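PDB 4HW0: DNA-binding protein Sso10a-2, which binds DNA, probably through its winged-helix domain, and is thought to take part in compacting and organising the chromatin of Sulfolobus solfataricus. Local coordinates for residues F15-G26 / I64-R75. Residues are numbered along the deposited sequence; the frame is centred on the assembly and turned at random.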
# COMPACT_ATOMS: atom_id res chain seq x y z
N PHE A 15 -14.18 9.42 -2.35
CA PHE A 15 -13.76 10.32 -1.30
C PHE A 15 -13.92 11.75 -1.75
O PHE A 15 -14.43 12.59 -1.00
CB PHE A 15 -12.31 10.06 -0.86
CG PHE A 15 -11.74 11.09 0.07
CD1 PHE A 15 -12.15 11.15 1.37
CD2 PHE A 15 -10.80 11.99 -0.34
CE1 PHE A 15 -11.66 12.12 2.27
CE2 PHE A 15 -10.23 12.89 0.55
CZ PHE A 15 -10.70 12.98 1.87
N ASP A 16 -13.46 12.03 -2.97
CA ASP A 16 -13.57 13.40 -3.50
C ASP A 16 -15.01 13.88 -3.70
O ASP A 16 -15.33 15.00 -3.46
CB ASP A 16 -12.76 13.53 -4.78
CG ASP A 16 -11.24 13.57 -4.51
OD1 ASP A 16 -10.86 14.10 -3.44
OD2 ASP A 16 -10.46 13.06 -5.33
N ILE A 17 -15.91 12.96 -4.02
CA ILE A 17 -17.33 13.31 -3.96
C ILE A 17 -17.84 13.57 -2.54
O ILE A 17 -18.51 14.58 -2.26
CB ILE A 17 -18.17 12.21 -4.62
CG1 ILE A 17 -17.83 12.13 -6.09
CG2 ILE A 17 -19.65 12.47 -4.45
CD1 ILE A 17 -18.32 10.93 -6.84
N LEU A 18 -17.64 12.61 -1.68
CA LEU A 18 -18.17 12.68 -0.36
C LEU A 18 -17.73 13.89 0.44
O LEU A 18 -18.51 14.43 1.25
CB LEU A 18 -17.80 11.43 0.43
CG LEU A 18 -18.55 10.18 -0.07
CD1 LEU A 18 -17.86 8.97 0.47
CD2 LEU A 18 -20.02 10.20 0.26
N ARG A 19 -16.49 14.27 0.26
CA ARG A 19 -15.98 15.38 1.07
C ARG A 19 -16.54 16.66 0.55
O ARG A 19 -16.38 17.69 1.18
CB ARG A 19 -14.45 15.35 1.11
CG ARG A 19 -13.80 15.75 -0.19
CD ARG A 19 -12.27 15.61 -0.18
NE ARG A 19 -11.75 16.01 -1.49
CZ ARG A 19 -11.71 17.28 -1.90
NH1 ARG A 19 -12.14 18.28 -1.11
NH2 ARG A 19 -11.25 17.58 -3.11
N ASN A 20 -17.21 16.62 -0.60
CA ASN A 20 -17.92 17.82 -1.11
C ASN A 20 -19.44 17.80 -0.92
O ASN A 20 -20.14 18.71 -1.39
CB ASN A 20 -17.56 17.97 -2.58
CG ASN A 20 -16.16 18.53 -2.75
OD1 ASN A 20 -15.94 19.70 -2.46
ND2 ASN A 20 -15.21 17.70 -3.23
N CYS A 21 -19.94 16.79 -0.19
CA CYS A 21 -21.37 16.55 0.01
C CYS A 21 -21.79 16.59 1.42
O CYS A 21 -22.75 15.93 1.79
CB CYS A 21 -21.86 15.17 -0.50
SG CYS A 21 -21.68 15.09 -2.28
N GLU A 22 -21.17 17.50 2.16
CA GLU A 22 -21.47 17.64 3.55
C GLU A 22 -21.97 19.02 3.90
O GLU A 22 -21.20 19.96 3.87
CB GLU A 22 -20.22 17.34 4.33
CG GLU A 22 -20.32 17.83 5.77
CD GLU A 22 -20.77 16.71 6.68
OE1 GLU A 22 -19.95 15.80 6.88
OE2 GLU A 22 -21.93 16.77 7.17
N PRO A 23 -23.26 19.13 4.29
CA PRO A 23 -24.27 18.07 4.44
C PRO A 23 -24.89 17.61 3.13
O PRO A 23 -25.32 16.47 3.01
CB PRO A 23 -25.33 18.74 5.32
CG PRO A 23 -25.24 20.20 4.95
CD PRO A 23 -23.82 20.47 4.59
N LYS A 24 -24.93 18.52 2.15
CA LYS A 24 -25.61 18.31 0.88
C LYS A 24 -24.71 18.71 -0.30
O LYS A 24 -23.75 19.51 -0.16
CB LYS A 24 -26.87 19.20 0.76
CG LYS A 24 -27.92 19.19 1.84
CD LYS A 24 -29.17 20.01 1.45
CE LYS A 24 -30.41 19.71 2.27
NZ LYS A 24 -30.17 18.97 3.55
N CYS A 25 -25.07 18.24 -1.48
CA CYS A 25 -24.37 18.61 -2.72
C CYS A 25 -25.36 18.40 -3.87
O CYS A 25 -26.06 17.37 -3.94
CB CYS A 25 -23.08 17.78 -2.95
SG CYS A 25 -23.39 16.00 -2.91
N GLY A 26 -25.39 19.33 -4.78
CA GLY A 26 -25.94 19.11 -6.11
C GLY A 26 -24.83 18.73 -7.09
O GLY A 26 -23.67 18.57 -6.71
N ILE A 64 -30.49 16.56 -5.38
CA ILE A 64 -29.70 16.97 -4.23
C ILE A 64 -29.35 15.72 -3.48
O ILE A 64 -30.23 14.88 -3.23
CB ILE A 64 -30.49 17.87 -3.29
CG1 ILE A 64 -30.83 19.20 -3.98
CG2 ILE A 64 -29.73 18.15 -2.00
CD1 ILE A 64 -29.64 19.91 -4.63
N TYR A 65 -28.07 15.58 -3.17
CA TYR A 65 -27.59 14.41 -2.44
C TYR A 65 -27.17 14.81 -1.04
O TYR A 65 -26.68 15.95 -0.79
CB TYR A 65 -26.43 13.78 -3.19
CG TYR A 65 -26.76 13.32 -4.57
CD1 TYR A 65 -26.68 14.20 -5.66
CD2 TYR A 65 -27.06 12.00 -4.82
CE1 TYR A 65 -26.97 13.76 -6.93
CE2 TYR A 65 -27.34 11.56 -6.10
CZ TYR A 65 -27.32 12.44 -7.14
OH TYR A 65 -27.62 11.99 -8.42
N GLU A 66 -27.46 13.95 -0.10
CA GLU A 66 -27.10 14.23 1.28
C GLU A 66 -26.32 13.12 1.84
O GLU A 66 -26.75 11.98 1.74
CB GLU A 66 -28.30 14.33 2.19
CG GLU A 66 -29.16 15.49 1.89
CD GLU A 66 -30.43 15.45 2.78
OE1 GLU A 66 -30.41 14.72 3.85
OE2 GLU A 66 -31.41 16.15 2.39
N ILE A 67 -25.23 13.43 2.51
CA ILE A 67 -24.38 12.38 3.04
C ILE A 67 -25.09 11.81 4.25
O ILE A 67 -25.73 12.55 4.99
CB ILE A 67 -22.98 12.86 3.40
CG1 ILE A 67 -22.00 11.67 3.59
CG2 ILE A 67 -22.98 13.82 4.59
CD1 ILE A 67 -20.52 12.13 3.61
N THR A 68 -24.97 10.50 4.40
CA THR A 68 -25.56 9.80 5.52
C THR A 68 -24.48 9.52 6.56
O THR A 68 -23.28 9.71 6.33
CB THR A 68 -26.13 8.47 5.09
OG1 THR A 68 -25.08 7.61 4.67
CG2 THR A 68 -27.10 8.66 3.91
N GLU A 69 -24.91 9.03 7.71
CA GLU A 69 -23.96 8.63 8.73
C GLU A 69 -23.01 7.57 8.17
O GLU A 69 -21.80 7.62 8.38
CB GLU A 69 -24.76 8.15 9.94
CG GLU A 69 -24.00 7.35 10.94
CD GLU A 69 -23.32 8.20 11.98
OE1 GLU A 69 -22.89 9.34 11.63
OE2 GLU A 69 -23.22 7.74 13.14
N LYS A 70 -23.55 6.61 7.43
CA LYS A 70 -22.70 5.57 6.82
C LYS A 70 -21.70 6.18 5.82
O LYS A 70 -20.55 5.81 5.75
CB LYS A 70 -23.58 4.54 6.13
CG LYS A 70 -22.81 3.38 5.56
CD LYS A 70 -23.74 2.31 4.93
CE LYS A 70 -22.85 1.24 4.37
NZ LYS A 70 -23.62 0.36 3.45
N GLY A 71 -22.17 7.15 5.09
CA GLY A 71 -21.33 7.95 4.13
C GLY A 71 -20.22 8.72 4.78
O GLY A 71 -19.13 8.80 4.25
N LYS A 72 -20.47 9.27 5.96
CA LYS A 72 -19.43 9.97 6.69
C LYS A 72 -18.33 9.00 7.10
O LYS A 72 -17.17 9.34 7.08
CB LYS A 72 -20.00 10.65 7.97
CG LYS A 72 -20.86 11.84 7.65
CD LYS A 72 -21.62 12.32 8.85
CE LYS A 72 -22.60 13.39 8.45
NZ LYS A 72 -23.36 13.79 9.66
N LEU A 73 -18.72 7.81 7.52
CA LEU A 73 -17.79 6.76 7.88
C LEU A 73 -17.02 6.27 6.70
O LEU A 73 -15.82 6.08 6.78
CB LEU A 73 -18.49 5.58 8.48
CG LEU A 73 -18.92 5.89 9.90
CD1 LEU A 73 -20.18 5.20 10.43
CD2 LEU A 73 -17.77 5.60 10.86
N LEU A 74 -17.69 6.15 5.56
CA LEU A 74 -16.99 5.79 4.34
C LEU A 74 -15.94 6.83 3.97
O LEU A 74 -14.81 6.49 3.64
CB LEU A 74 -18.00 5.58 3.22
CG LEU A 74 -17.44 5.19 1.85
CD1 LEU A 74 -16.64 3.90 1.89
CD2 LEU A 74 -18.57 5.15 0.81
N ARG A 75 -16.31 8.09 4.02
CA ARG A 75 -15.36 9.22 3.76
C ARG A 75 -14.12 9.13 4.66
O ARG A 75 -13.01 9.21 4.20
CB ARG A 75 -16.08 10.59 3.94
CG ARG A 75 -15.24 11.89 3.82
CD ARG A 75 -15.76 13.07 4.66
NE ARG A 75 -14.94 14.30 4.63
CZ ARG A 75 -13.67 14.37 5.03
NH1 ARG A 75 -13.03 13.30 5.54
NH2 ARG A 75 -13.05 15.52 4.93
O HOH W 1 -24.48 15.86 7.70
O HOH W 2 -26.04 15.34 5.46
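Tyr65 and Cys25 form an antiparallel hydrogen-bonded pair: Tyr65 N donates to Cys25 O (2.8 Å, 171° at the hydrogen) and Cys25 N donates back to Tyr65 O. On the same face of the sheet, Cys25 SG rests 3.8 Å from Tyr65 CB, and its disulfide to Cys21 ties the incoming loop to the short strand. Ile67 N extends the pairing to the carbonyl O of Pro23, a residue preceded by a cis peptide bond; a water bridges this oxygen to Ile67 O. On the other face Lys24 and Glu66 run side by side, ending in a weak salt bridge (NZ to OE2, 3.3 Å), while Lys57 also pairs with Glu66 OE2. A glutamine in place of Glu66 would probably leave both lysines without their shared negative partner. Ile67 sends CG1 anti to its backbone N (chi1 -164°), which carries CD1 to 3.9 Å from Leu18 CD2, the two side chains crossing at roughly a right angle; the other methyl of Leu18, CD1, meets Leu74 CD2. Farther along, in one of two conformers modelled for Arg75, Phe15 CE1 lies 3.7 Å above one face of the guanidinium, toward its rim, the two planes 82° apart, and NH1 pairs with Glu79. The contact thus joins helix 10-18 and the outer strand 24-25 to strand 62-67 and the start of helix 69-98 of the winged helix, with Tyr65 packed on helix 38-50 and Leu18 on strand 54-59.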